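Local coordinates for protein beta-catenin homolog sys-1 (Caenorhabditis elegans, PDB 3C2G) that acts as a beta-catenin-type transcription coregulator in the Wnt signaling asymmetry pathway, binding the TCF factor POP-1 directly and activating or repressing target genes, at residues 29-34 with 85-90; 69-74 with 131-136; 196-201 with 206-211; 237-242 with 251-256; 481-486 with 536-541. All blocks are in the same frame, centred on the assembly; numbering follows the deposited sequence.

The five contacts are spread along an elongated, all-helical armadillo domain. Interactions 1 and 2 share helix 71-90: interaction 2 uses its first turn, where it meets the start of helix 134-150, and interaction 1 its last turns, beside helix 20-37. Their centres lie about 19 Å apart. Interactions 3 and 4 come later and join sequence neighbours across short connections, with centres about 29 Å apart; helix 251-270 takes part in interaction 4 and also touches the buried side chains of interaction 3. Interaction 5 stands alone toward the C-terminal end, its centre about 80 Å from that of interaction 1 and about 57 Å from that of interaction 3, on the opposite side of the chain's centre from both.

Interaction 1: 29-34 with 85-90; sequences TIRTWI and LRRFTF
Arg31 of helix 20-37 and Arg87 of helix 71-90 meet at their guanidinium ends, which gather round one carboxylate, that of Asp83. NH2 of Arg31 lies 4.0 Å from NH1 of Arg87, with the two guanidinium planes nearly perpendicular at 84°. OD2 of Asp83, one turn back on helix 71-90, forms salt bridges with both NE of Arg31 and NH1 of Arg87, which probably offsets the closeness of the two positive groups, while its OD1 is engaged by NH2 of Arg86. The carboxylate is thus shared by three arginines, which would probably keep it ionised. Arg31 spans the gap with an extended chain whose CG is anti to the backbone N (chi1 -176°); Arg87 instead kinks at chi3 to bring its NH1 round.

The apolar part is a single touch. CD1 of Ile34 comes obliquely to the Phe88 ring, 4.3 Å from CE1. The backbones stay well apart, 8.7 Å between the CA atoms of Ile34 and Arg87, and Ile54 of helix 47-62 touches both Ile34 and Phe88. Helix packing of this kind, a buried apolar touch beside arginines that share an aspartate, fits the stacked helices of an armadillo domain.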
# COMPACT_ATOMS: atom_id res chain seq x y z
N THR A 29 8.60 -24.64 43.07
CA THR A 29 10.00 -24.92 43.35
C THR A 29 10.86 -24.74 42.10
O THR A 29 11.81 -23.94 42.11
CB THR A 29 10.16 -26.35 43.94
OG1 THR A 29 9.39 -26.44 45.15
CG2 THR A 29 11.61 -26.67 44.24
N ILE A 30 10.51 -25.45 41.03
CA ILE A 30 11.21 -25.33 39.75
C ILE A 30 11.20 -23.88 39.22
O ILE A 30 12.21 -23.40 38.72
CB ILE A 30 10.65 -26.31 38.69
CG1 ILE A 30 10.92 -27.76 39.11
CG2 ILE A 30 11.24 -26.02 37.30
CD1 ILE A 30 10.09 -28.81 38.38
N ARG A 31 10.07 -23.20 39.35
CA ARG A 31 9.97 -21.81 38.91
C ARG A 31 10.91 -20.92 39.71
O ARG A 31 11.66 -20.12 39.15
CB ARG A 31 8.53 -21.30 39.01
CG ARG A 31 8.33 -19.90 38.49
CD ARG A 31 6.90 -19.41 38.74
NE ARG A 31 6.78 -17.99 38.44
CZ ARG A 31 6.73 -17.02 39.35
NH1 ARG A 31 6.77 -17.31 40.65
NH2 ARG A 31 6.63 -15.76 38.96
N THR A 32 10.88 -21.09 41.03
CA THR A 32 11.73 -20.33 41.93
C THR A 32 13.20 -20.51 41.57
O THR A 32 13.93 -19.54 41.45
CB THR A 32 11.47 -20.73 43.38
OG1 THR A 32 10.07 -20.62 43.65
CG2 THR A 32 12.25 -19.84 44.34
N TRP A 33 13.61 -21.76 41.38
CA TRP A 33 14.98 -22.07 40.99
C TRP A 33 15.40 -21.32 39.72
O TRP A 33 16.48 -20.72 39.68
CB TRP A 33 15.16 -23.58 40.81
CG TRP A 33 16.49 -24.00 40.24
CD1 TRP A 33 17.72 -23.82 40.80
CD2 TRP A 33 16.71 -24.70 39.01
NE1 TRP A 33 18.70 -24.35 39.99
CE2 TRP A 33 18.10 -24.89 38.88
CE3 TRP A 33 15.86 -25.17 38.00
CZ2 TRP A 33 18.67 -25.55 37.79
CZ3 TRP A 33 16.42 -25.81 36.91
CH2 TRP A 33 17.82 -26.00 36.81
N ILE A 34 14.54 -21.37 38.70
CA ILE A 34 14.79 -20.71 37.42
C ILE A 34 14.85 -19.19 37.57
O ILE A 34 15.79 -18.55 37.09
CB ILE A 34 13.75 -21.14 36.35
CG1 ILE A 34 13.96 -22.62 35.99
CG2 ILE A 34 13.84 -20.27 35.10
CD1 ILE A 34 12.81 -23.26 35.25
N LEU A 85 7.65 -21.28 30.98
CA LEU A 85 7.64 -21.29 29.52
C LEU A 85 7.89 -19.91 28.93
O LEU A 85 8.70 -19.77 28.00
CB LEU A 85 6.33 -21.88 28.99
CG LEU A 85 6.14 -21.94 27.47
CD1 LEU A 85 7.27 -22.69 26.74
CD2 LEU A 85 4.80 -22.58 27.18
N ARG A 86 7.22 -18.90 29.47
CA ARG A 86 7.41 -17.53 29.02
C ARG A 86 8.87 -17.12 29.13
O ARG A 86 9.43 -16.55 28.20
CB ARG A 86 6.53 -16.56 29.81
CG ARG A 86 6.66 -15.10 29.37
CD ARG A 86 5.66 -14.18 30.07
NE ARG A 86 5.93 -14.11 31.50
CZ ARG A 86 6.81 -13.28 32.06
NH1 ARG A 86 7.51 -12.44 31.30
NH2 ARG A 86 6.99 -13.31 33.38
N ARG A 87 9.48 -17.46 30.26
CA ARG A 87 10.87 -17.11 30.51
C ARG A 87 11.83 -17.77 29.52
O ARG A 87 12.80 -17.14 29.08
CB ARG A 87 11.23 -17.40 31.96
CG ARG A 87 10.55 -16.42 32.92
CD ARG A 87 10.75 -16.73 34.39
NE ARG A 87 11.13 -15.50 35.08
CZ ARG A 87 10.29 -14.69 35.71
NH1 ARG A 87 9.00 -14.98 35.79
NH2 ARG A 87 10.74 -13.58 36.28
N PHE A 88 11.52 -19.00 29.13
CA PHE A 88 12.27 -19.71 28.08
C PHE A 88 12.25 -19.00 26.73
O PHE A 88 13.10 -19.25 25.89
CB PHE A 88 11.69 -21.11 27.89
CG PHE A 88 12.16 -22.12 28.90
CD1 PHE A 88 12.76 -21.71 30.09
CD2 PHE A 88 11.97 -23.48 28.67
CE1 PHE A 88 13.18 -22.64 31.02
CE2 PHE A 88 12.39 -24.43 29.60
CZ PHE A 88 13.00 -24.01 30.78
N THR A 89 11.27 -18.14 26.51
CA THR A 89 11.12 -17.50 25.21
C THR A 89 11.84 -16.15 25.10
O THR A 89 11.99 -15.63 23.99
CB THR A 89 9.63 -17.36 24.80
OG1 THR A 89 8.93 -16.60 25.78
CG2 THR A 89 8.98 -18.73 24.67
N PHE A 90 12.29 -15.60 26.22
CA PHE A 90 13.06 -14.36 26.16
C PHE A 90 14.43 -14.40 26.84
O PHE A 90 15.27 -13.55 26.57
CB PHE A 90 12.25 -13.14 26.65
CG PHE A 90 11.98 -13.13 28.13
CD1 PHE A 90 12.96 -12.73 29.03
CD2 PHE A 90 10.72 -13.46 28.61
CE1 PHE A 90 12.70 -12.70 30.40
CE2 PHE A 90 10.45 -13.42 29.97
CZ PHE A 90 11.45 -13.05 30.87

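Interaction 2: 69-74 with 131-136; sequences LPISYY and PHMKHC
The backbone N atoms of His132 and Met133, the two residues that meet Ser72 and Ile71, both bond to OD2 of Asp130, which probably steadies the chain near the start of helix 134-150. CA of Ser72, in the first turn of helix 71-90, sits over one face of the His132 ring, 4.2 Å above the plane and offset toward the rim. Across the same approach, OG of Ser72 and CE1 of His132 are 4.3 Å apart, a distance of mere proximity. The apolar half is made by Ile71 and the selenomethionine Met133: CG2 of Ile71 meets CG of Met133 at 3.8 Å, and the two chains cross at about a right angle. Met133 then bends at chi2 (-64°) and chi3, folding its chain back; it also touches Trp127 and Trp78. The backbones come close, 6.2 Å between the CA atoms of Ser72 and His132. Here two helices well apart in sequence lie side by side at their N-terminal ends, as in the stacked superhelix of an armadillo domain.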
# COMPACT_ATOMS: atom_id res chain seq x y z
N LEU A 69 -10.78 -31.47 40.11
CA LEU A 69 -10.13 -30.40 40.85
C LEU A 69 -10.73 -29.04 40.50
O LEU A 69 -11.19 -28.84 39.37
CB LEU A 69 -8.63 -30.40 40.54
CG LEU A 69 -7.80 -31.56 41.11
CD1 LEU A 69 -6.51 -31.78 40.31
CD2 LEU A 69 -7.49 -31.33 42.59
N PRO A 70 -10.72 -28.09 41.47
CA PRO A 70 -11.24 -26.75 41.20
C PRO A 70 -10.37 -25.98 40.21
O PRO A 70 -9.17 -26.23 40.10
CB PRO A 70 -11.20 -26.07 42.56
CG PRO A 70 -10.09 -26.77 43.29
CD PRO A 70 -10.22 -28.20 42.85
N ILE A 71 -10.99 -25.04 39.50
CA ILE A 71 -10.31 -24.17 38.54
C ILE A 71 -9.18 -23.40 39.22
O ILE A 71 -8.13 -23.18 38.61
CB ILE A 71 -11.33 -23.20 37.89
CG1 ILE A 71 -12.31 -23.98 37.01
CG2 ILE A 71 -10.63 -22.14 37.06
CD1 ILE A 71 -13.73 -23.38 36.96
N SER A 72 -9.39 -23.04 40.48
CA SER A 72 -8.40 -22.31 41.29
C SER A 72 -7.08 -23.07 41.30
O SER A 72 -6.01 -22.47 41.20
CB SER A 72 -8.88 -22.15 42.74
OG SER A 72 -10.27 -22.42 42.87
N TYR A 73 -7.18 -24.39 41.42
CA TYR A 73 -6.00 -25.23 41.46
C TYR A 73 -5.26 -25.17 40.12
O TYR A 73 -4.06 -24.87 40.08
CB TYR A 73 -6.34 -26.68 41.83
CG TYR A 73 -5.15 -27.58 41.59
CD1 TYR A 73 -4.11 -27.64 42.52
CD2 TYR A 73 -5.04 -28.32 40.42
CE1 TYR A 73 -3.00 -28.43 42.29
CE2 TYR A 73 -3.93 -29.12 40.18
CZ TYR A 73 -2.92 -29.17 41.12
OH TYR A 73 -1.82 -29.95 40.89
N TYR A 74 -5.97 -25.45 39.04
CA TYR A 74 -5.37 -25.49 37.72
C TYR A 74 -4.77 -24.15 37.29
O TYR A 74 -3.69 -24.12 36.69
CB TYR A 74 -6.37 -25.99 36.68
CG TYR A 74 -6.63 -27.47 36.69
CD1 TYR A 74 -5.62 -28.39 36.38
CD2 TYR A 74 -7.91 -27.97 36.97
CE1 TYR A 74 -5.87 -29.77 36.37
CE2 TYR A 74 -8.17 -29.34 36.96
CZ TYR A 74 -7.14 -30.24 36.66
OH TYR A 74 -7.41 -31.59 36.65
N PRO A 131 -12.02 -15.31 36.80
CA PRO A 131 -11.15 -14.58 37.72
C PRO A 131 -9.73 -15.15 37.83
O PRO A 131 -8.77 -14.39 37.99
CB PRO A 131 -11.87 -14.71 39.07
CG PRO A 131 -13.29 -15.00 38.73
CD PRO A 131 -13.24 -15.80 37.47
N HIS A 132 -9.59 -16.47 37.74
CA HIS A 132 -8.27 -17.09 37.86
C HIS A 132 -7.62 -17.32 36.52
O HIS A 132 -6.46 -16.97 36.32
CB HIS A 132 -8.36 -18.39 38.66
CG HIS A 132 -9.05 -18.22 39.97
ND1 HIS A 132 -10.34 -18.66 40.19
CD2 HIS A 132 -8.65 -17.64 41.13
CE1 HIS A 132 -10.70 -18.37 41.43
NE2 HIS A 132 -9.69 -17.75 42.02
N MSE A 133 -8.38 -17.89 35.60
CA MSE A 133 -7.85 -18.28 34.29
C MSE A 133 -7.42 -17.13 33.36
O MSE A 133 -6.55 -17.33 32.52
CB MSE A 133 -8.83 -19.21 33.59
CG MSE A 133 -8.79 -20.62 34.14
SE MSE A 133 -7.05 -21.48 33.84
CE MSE A 133 -7.15 -21.56 31.89
N LYS A 134 -8.00 -15.94 33.53
CA LYS A 134 -7.64 -14.78 32.70
C LYS A 134 -6.13 -14.48 32.76
O LYS A 134 -5.55 -14.02 31.78
CB LYS A 134 -8.49 -13.54 33.03
CG LYS A 134 -8.05 -12.74 34.28
CD LYS A 134 -8.93 -11.51 34.55
CE LYS A 134 -10.34 -11.92 35.01
NZ LYS A 134 -11.14 -10.79 35.58
N HIS A 135 -5.51 -14.76 33.90
CA HIS A 135 -4.08 -14.54 34.06
C HIS A 135 -3.23 -15.56 33.30
O HIS A 135 -2.14 -15.22 32.85
CB HIS A 135 -3.71 -14.49 35.53
CG HIS A 135 -4.52 -13.50 36.30
ND1 HIS A 135 -4.38 -12.14 36.13
CD2 HIS A 135 -5.51 -13.66 37.22
CE1 HIS A 135 -5.24 -11.51 36.92
NE2 HIS A 135 -5.93 -12.41 37.60
N CYS A 136 -3.73 -16.78 33.16
CA CYS A 136 -3.09 -17.78 32.31
C CYS A 136 -3.16 -17.40 30.84
O CYS A 136 -2.16 -17.47 30.13
CB CYS A 136 -3.70 -19.17 32.54
SG CYS A 136 -3.23 -19.86 34.15

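Interaction 3: 196-201 with 206-211; sequences FIISKD and DYFIWN
Ile197 makes the first touch: its CD1 lies 3.9 Å from CZ of Phe208, close to the plane of the ring, and the two side chains cross at about a right angle. Ile198 follows with the closer approach. Its CG1 comes in at the edge of the Phe208 ring, in the ring plane and 3.4 Å from CE2, while CD1 lies 3.7 Å from CD2. The ring therefore points its rim at both isoleucines. After Ile198 the chain leaves the helix in a type II turn, closed by the bond from Asp201 N to Ile198 O at 2.9 Å, with Lys200 at positive phi. Asp201 is the N-cap of helix 202-210, its OD2 bonding weakly to N of Leu204 and its OD1 salt-bridged to Lys165. The Phe208 ring reaches from helix 202-210 to helix 189-198, where Phe194 meets it edge-to-face; Leu270 of helix 251-270 touches both Ile198 and Phe208, and Leu164 of helix 154-164 packs on Ile197.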
# COMPACT_ATOMS: atom_id res chain seq x y z
N PHE A 196 1.03 -13.26 11.49
CA PHE A 196 2.09 -14.24 11.38
C PHE A 196 1.70 -15.46 10.56
O PHE A 196 2.48 -15.92 9.73
CB PHE A 196 2.57 -14.63 12.80
CG PHE A 196 3.65 -15.68 12.82
CD1 PHE A 196 4.96 -15.37 12.46
CD2 PHE A 196 3.35 -16.98 13.22
CE1 PHE A 196 5.96 -16.34 12.47
CE2 PHE A 196 4.34 -17.96 13.25
CZ PHE A 196 5.65 -17.64 12.87
N ILE A 197 0.50 -15.99 10.77
CA ILE A 197 0.07 -17.19 10.05
C ILE A 197 -0.39 -16.89 8.63
O ILE A 197 -0.39 -17.76 7.76
CB ILE A 197 -1.04 -17.99 10.81
CG1 ILE A 197 -2.32 -17.17 10.93
CG2 ILE A 197 -0.55 -18.46 12.19
CD1 ILE A 197 -3.48 -17.94 11.53
N ILE A 198 -0.80 -15.64 8.41
CA ILE A 198 -1.30 -15.19 7.12
C ILE A 198 -0.15 -14.88 6.18
O ILE A 198 -0.28 -15.01 4.97
CB ILE A 198 -2.18 -13.93 7.31
CG1 ILE A 198 -3.61 -14.34 7.67
CG2 ILE A 198 -2.18 -13.05 6.09
CD1 ILE A 198 -4.41 -13.20 8.30
N SER A 199 0.98 -14.47 6.74
CA SER A 199 2.11 -14.01 5.95
C SER A 199 2.53 -15.02 4.89
O SER A 199 2.91 -16.15 5.21
CB SER A 199 3.28 -13.65 6.86
OG SER A 199 4.34 -13.12 6.10
N LYS A 200 2.44 -14.59 3.63
CA LYS A 200 2.85 -15.37 2.44
C LYS A 200 2.00 -16.64 2.19
O LYS A 200 2.41 -17.54 1.45
CB LYS A 200 4.35 -15.71 2.48
CG LYS A 200 5.26 -14.49 2.55
CD LYS A 200 6.73 -14.88 2.35
CE LYS A 200 7.66 -13.66 2.44
NZ LYS A 200 9.11 -14.05 2.55
N ASP A 201 0.82 -16.68 2.81
CA ASP A 201 -0.11 -17.78 2.61
C ASP A 201 -1.36 -17.25 1.89
O ASP A 201 -2.41 -17.06 2.50
CB ASP A 201 -0.47 -18.42 3.95
CG ASP A 201 -0.77 -19.92 3.84
OD1 ASP A 201 -0.19 -20.69 4.64
OD2 ASP A 201 -1.57 -20.32 2.97
N ASP A 206 -7.58 -16.13 1.56
CA ASP A 206 -8.84 -16.50 0.91
C ASP A 206 -9.71 -17.39 1.78
O ASP A 206 -10.93 -17.39 1.63
CB ASP A 206 -8.58 -17.19 -0.43
CG ASP A 206 -8.22 -16.21 -1.52
OD1 ASP A 206 -8.41 -14.99 -1.33
OD2 ASP A 206 -7.76 -16.66 -2.58
N TYR A 207 -9.10 -18.18 2.66
CA TYR A 207 -9.92 -18.96 3.57
C TYR A 207 -10.58 -18.04 4.58
O TYR A 207 -11.77 -18.19 4.88
CB TYR A 207 -9.14 -20.10 4.25
CG TYR A 207 -10.00 -20.84 5.25
CD1 TYR A 207 -11.11 -21.58 4.82
CD2 TYR A 207 -9.75 -20.77 6.62
CE1 TYR A 207 -11.93 -22.24 5.73
CE2 TYR A 207 -10.57 -21.43 7.55
CZ TYR A 207 -11.65 -22.17 7.09
OH TYR A 207 -12.47 -22.83 7.99
N PHE A 208 -9.82 -17.08 5.10
CA PHE A 208 -10.34 -16.12 6.07
C PHE A 208 -11.41 -15.20 5.49
O PHE A 208 -12.40 -14.91 6.16
CB PHE A 208 -9.21 -15.29 6.69
CG PHE A 208 -8.33 -16.07 7.62
CD1 PHE A 208 -8.86 -17.04 8.46
CD2 PHE A 208 -6.96 -15.81 7.67
CE1 PHE A 208 -8.04 -17.76 9.32
CE2 PHE A 208 -6.14 -16.52 8.53
CZ PHE A 208 -6.68 -17.49 9.35
N ILE A 209 -11.21 -14.74 4.26
CA ILE A 209 -12.16 -13.87 3.59
C ILE A 209 -13.41 -14.65 3.17
O ILE A 209 -14.52 -14.37 3.64
CB ILE A 209 -11.54 -13.22 2.35
CG1 ILE A 209 -10.45 -12.24 2.75
CG2 ILE A 209 -12.59 -12.50 1.52
CD1 ILE A 209 -9.47 -11.95 1.63
N TRP A 210 -13.22 -15.63 2.29
CA TRP A 210 -14.32 -16.24 1.58
C TRP A 210 -14.91 -17.47 2.26
O TRP A 210 -16.04 -17.84 1.97
CB TRP A 210 -13.89 -16.57 0.15
CG TRP A 210 -13.48 -15.35 -0.61
CD1 TRP A 210 -12.22 -15.01 -1.00
CD2 TRP A 210 -14.34 -14.30 -1.06
NE1 TRP A 210 -12.24 -13.82 -1.68
CE2 TRP A 210 -13.52 -13.36 -1.72
CE3 TRP A 210 -15.72 -14.06 -0.98
CZ2 TRP A 210 -14.05 -12.19 -2.30
CZ3 TRP A 210 -16.23 -12.91 -1.55
CH2 TRP A 210 -15.40 -11.99 -2.20
N ASN A 211 -14.16 -18.09 3.17
CA ASN A 211 -14.64 -19.29 3.87
C ASN A 211 -15.20 -20.31 2.87
O ASN A 211 -16.26 -20.89 3.09
CB ASN A 211 -15.68 -18.89 4.92
CG ASN A 211 -15.85 -19.94 6.02
OD1 ASN A 211 -15.61 -21.14 5.82
ND2 ASN A 211 -16.29 -19.49 7.20

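Interaction 4: 237-242 with 251-256; sequences RLIAGQ and PELAHL
A chi1 of 69° puts CG1 of Ile239 between its own backbone N and carbonyl carbon, and turns CG2, anti to the carbonyl carbon, onto helix 251-270. Leu253 answers with CG anti to the backbone N (chi1 168°), which swings CD1 back toward Ile239. CG2 of Ile239 consequently touches two leucines, 3.5 Å from CB of Leu256 and 3.7 Å from CD1 of Leu253. The Ile239 chain crosses Leu253 at about a right angle but runs past Leu256 in the opposite sense. One residue earlier, CB of Leu238 rests 3.8 Å from CD1 of Leu256, at the more exposed side. In the armadillo domain this lies toward the C-terminal end of helix 224-239, and a non-helical connection later helix 251-270 begins, so the contact packs the two arms of a helical hairpin together. The connection opens with a type I turn, Gln242 N bonding to Ile239 O at 2.8 Å, which brings CB of Gln242 over Leu253, 4.2 Å from CD1. Tyr295 touches Ile239 and Leu253, and its hydroxyl is hydrogen-bonded to the carbonyl O of Gln242.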
# COMPACT_ATOMS: atom_id res chain seq x y z
N ARG A 237 -17.50 3.56 17.59
CA ARG A 237 -18.64 3.97 18.38
C ARG A 237 -18.27 4.36 19.80
O ARG A 237 -18.88 5.25 20.37
CB ARG A 237 -19.71 2.89 18.38
CG ARG A 237 -20.62 2.94 17.17
CD ARG A 237 -21.68 1.89 17.24
NE ARG A 237 -22.88 2.35 16.56
CZ ARG A 237 -24.07 1.75 16.63
NH1 ARG A 237 -24.23 0.64 17.35
NH2 ARG A 237 -25.10 2.27 15.96
N LEU A 238 -17.26 3.70 20.37
CA LEU A 238 -16.92 3.90 21.77
C LEU A 238 -15.95 5.05 21.98
O LEU A 238 -15.91 5.64 23.06
CB LEU A 238 -16.36 2.63 22.38
CG LEU A 238 -17.35 1.48 22.55
CD1 LEU A 238 -16.59 0.16 22.76
CD2 LEU A 238 -18.33 1.72 23.69
N ILE A 239 -15.18 5.37 20.95
CA ILE A 239 -14.22 6.46 21.05
C ILE A 239 -14.77 7.77 20.49
O ILE A 239 -14.24 8.85 20.79
CB ILE A 239 -12.87 6.12 20.38
CG1 ILE A 239 -12.99 6.04 18.86
CG2 ILE A 239 -12.29 4.83 20.94
CD1 ILE A 239 -11.66 6.13 18.16
N ALA A 240 -15.86 7.68 19.73
CA ALA A 240 -16.35 8.78 18.89
C ALA A 240 -16.49 10.10 19.64
O ALA A 240 -15.97 11.13 19.19
CB ALA A 240 -17.64 8.41 18.19
N GLY A 241 -17.19 10.08 20.77
CA GLY A 241 -17.34 11.29 21.55
C GLY A 241 -16.16 11.67 22.44
O GLY A 241 -16.12 12.77 22.99
N GLN A 242 -15.18 10.76 22.59
CA GLN A 242 -14.06 10.97 23.51
C GLN A 242 -13.10 12.07 23.08
O GLN A 242 -12.64 12.10 21.93
CB GLN A 242 -13.27 9.68 23.71
CG GLN A 242 -14.08 8.53 24.28
CD GLN A 242 -13.74 8.24 25.71
OE1 GLN A 242 -13.83 9.11 26.58
NE2 GLN A 242 -13.33 7.00 25.98
N PRO A 251 -6.14 4.98 29.03
CA PRO A 251 -5.61 3.74 28.45
C PRO A 251 -6.67 2.99 27.64
O PRO A 251 -6.33 2.38 26.64
CB PRO A 251 -5.19 2.92 29.68
CG PRO A 251 -6.08 3.45 30.80
CD PRO A 251 -6.18 4.93 30.51
N GLU A 252 -7.93 3.05 28.06
CA GLU A 252 -9.05 2.47 27.32
C GLU A 252 -9.22 3.07 25.92
O GLU A 252 -9.48 2.34 24.94
CB GLU A 252 -10.35 2.60 28.11
N LEU A 253 -9.07 4.39 25.81
CA LEU A 253 -9.09 5.08 24.52
C LEU A 253 -7.88 4.71 23.68
O LEU A 253 -8.01 4.46 22.49
CB LEU A 253 -9.19 6.60 24.72
CG LEU A 253 -8.96 7.56 23.54
CD1 LEU A 253 -10.01 7.35 22.43
CD2 LEU A 253 -8.95 9.03 24.00
N ALA A 254 -6.71 4.66 24.30
CA ALA A 254 -5.48 4.27 23.61
C ALA A 254 -5.59 2.87 23.05
O ALA A 254 -5.08 2.58 21.98
CB ALA A 254 -4.28 4.36 24.54
N HIS A 255 -6.27 2.00 23.78
CA HIS A 255 -6.35 0.61 23.39
C HIS A 255 -7.28 0.44 22.20
O HIS A 255 -7.02 -0.34 21.29
CB HIS A 255 -6.81 -0.25 24.58
CG HIS A 255 -7.18 -1.65 24.19
ND1 HIS A 255 -8.50 -2.05 24.03
CD2 HIS A 255 -6.42 -2.72 23.87
CE1 HIS A 255 -8.52 -3.31 23.65
NE2 HIS A 255 -7.28 -3.74 23.55
N LEU A 256 -8.39 1.18 22.22
CA LEU A 256 -9.36 1.11 21.13
C LEU A 256 -8.82 1.72 19.84
O LEU A 256 -9.06 1.19 18.78
CB LEU A 256 -10.68 1.75 21.55
CG LEU A 256 -11.52 0.95 22.56
CD1 LEU A 256 -12.73 1.74 22.99
CD2 LEU A 256 -11.96 -0.44 22.04

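Interaction 5: 481-486 with 536-541; sequences GVLNVI and CGAEKE
Leu483 sits on a 3-10 turn, residues 482-484, with its CA 7.9 Å from that of Cys536, where the chain leaves helix 515-535, passes Gly537 at positive phi (47°) and reaches Ala538, the N-cap residue of helix 539-544. The side chain of Leu483 packs against this bend. With CG beside the backbone N (chi1 -72°), its CD1 reaches in to 3.5 Å from CB of Ala538 and 4.3 Å from CB of Cys536. Leu532, a turn earlier on helix 515-535, also touches Leu483.

Glu541 also reaches Leu483. Its chain is extended beyond CG and slides past Leu483 in the opposite direction, so that the carboxylate lies alongside the leucine: OE2 is 3.6 Å from CD1 and 4.0 Å from CB of Leu483. OE1 stands 3.9 Å from the carbonyl O of Leu483, too far for a bond. That carbonyl has its own donor in ND2 of Asn493, whose side chain also touches Glu541.

The direct contact is therefore van der Waals packing of Leu483 against Cys536, Ala538 and the end of the Glu541 chain; as a residue of the first helical turn, Glu541 would probably stay charged even with a leucine against its carboxylate.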
# COMPACT_ATOMS: atom_id res chain seq x y z
N GLY A 481 -1.50 32.70 -24.09
CA GLY A 481 -0.45 33.04 -23.12
C GLY A 481 0.60 31.98 -22.83
O GLY A 481 1.62 32.27 -22.21
N VAL A 482 0.37 30.75 -23.29
CA VAL A 482 1.13 29.59 -22.81
C VAL A 482 2.61 29.62 -23.21
O VAL A 482 3.49 29.50 -22.34
CB VAL A 482 0.46 28.26 -23.21
CG1 VAL A 482 1.38 27.09 -22.96
CG2 VAL A 482 -0.84 28.08 -22.45
N LEU A 483 2.89 29.82 -24.50
CA LEU A 483 4.26 29.84 -24.98
C LEU A 483 5.00 31.13 -24.66
O LEU A 483 6.14 31.31 -25.07
CB LEU A 483 4.32 29.55 -26.48
CG LEU A 483 4.02 28.12 -26.93
CD1 LEU A 483 4.20 28.00 -28.41
CD2 LEU A 483 4.92 27.12 -26.24
N ASN A 484 4.36 32.02 -23.91
CA ASN A 484 5.01 33.26 -23.46
C ASN A 484 5.52 33.18 -22.03
O ASN A 484 6.17 34.12 -21.55
CB ASN A 484 4.07 34.46 -23.60
CG ASN A 484 3.68 34.75 -25.05
OD1 ASN A 484 4.39 34.39 -26.01
ND2 ASN A 484 2.53 35.40 -25.22
N VAL A 485 5.22 32.08 -21.36
CA VAL A 485 5.66 31.89 -19.98
C VAL A 485 7.11 31.39 -19.97
O VAL A 485 7.44 30.37 -20.58
CB VAL A 485 4.73 30.94 -19.20
CG1 VAL A 485 5.11 30.90 -17.73
CG2 VAL A 485 3.28 31.37 -19.37
N ILE A 486 7.95 32.14 -19.26
CA ILE A 486 9.38 31.88 -19.17
C ILE A 486 9.71 31.66 -17.70
O ILE A 486 9.28 32.44 -16.85
CB ILE A 486 10.17 33.11 -19.70
CG1 ILE A 486 9.68 33.53 -21.09
CG2 ILE A 486 11.67 32.89 -19.66
CD1 ILE A 486 9.94 32.53 -22.21
N CYS A 536 -1.62 26.33 -30.68
CA CYS A 536 -1.09 27.65 -30.33
C CYS A 536 -0.64 28.43 -31.57
O CYS A 536 -0.04 29.49 -31.44
CB CYS A 536 0.08 27.52 -29.35
SG CYS A 536 -0.26 26.52 -27.88
N GLY A 537 -0.94 27.90 -32.75
CA GLY A 537 -0.52 28.49 -34.02
C GLY A 537 0.95 28.87 -34.03
O GLY A 537 1.30 29.98 -34.41
N ALA A 538 1.80 27.94 -33.60
CA ALA A 538 3.21 28.24 -33.36
C ALA A 538 4.15 27.29 -34.09
O ALA A 538 5.24 26.96 -33.59
CB ALA A 538 3.49 28.23 -31.87
N GLU A 539 3.74 26.84 -35.27
CA GLU A 539 4.56 25.93 -36.06
C GLU A 539 6.01 26.41 -36.21
O GLU A 539 6.94 25.65 -35.95
CB GLU A 539 3.91 25.68 -37.42
CG GLU A 539 4.16 24.30 -37.95
CD GLU A 539 3.29 23.96 -39.13
OE1 GLU A 539 2.10 23.63 -38.93
OE2 GLU A 539 3.80 24.01 -40.27
N LYS A 540 6.20 27.68 -36.60
CA LYS A 540 7.55 28.27 -36.69
C LYS A 540 8.31 28.17 -35.38
O LYS A 540 9.41 27.65 -35.34
CB LYS A 540 7.47 29.75 -37.08
CG LYS A 540 7.48 30.03 -38.56
CD LYS A 540 8.89 30.33 -39.07
CE LYS A 540 8.88 30.59 -40.58
NZ LYS A 540 10.25 30.90 -41.10
N GLU A 541 7.70 28.70 -34.32
CA GLU A 541 8.31 28.82 -33.01
C GLU A 541 8.75 27.46 -32.46
O GLU A 541 9.87 27.32 -31.97
CB GLU A 541 7.33 29.53 -32.04
CG GLU A 541 7.97 30.12 -30.77
CD GLU A 541 6.96 30.78 -29.79
OE1 GLU A 541 7.40 31.33 -28.76
OE2 GLU A 541 5.73 30.76 -30.05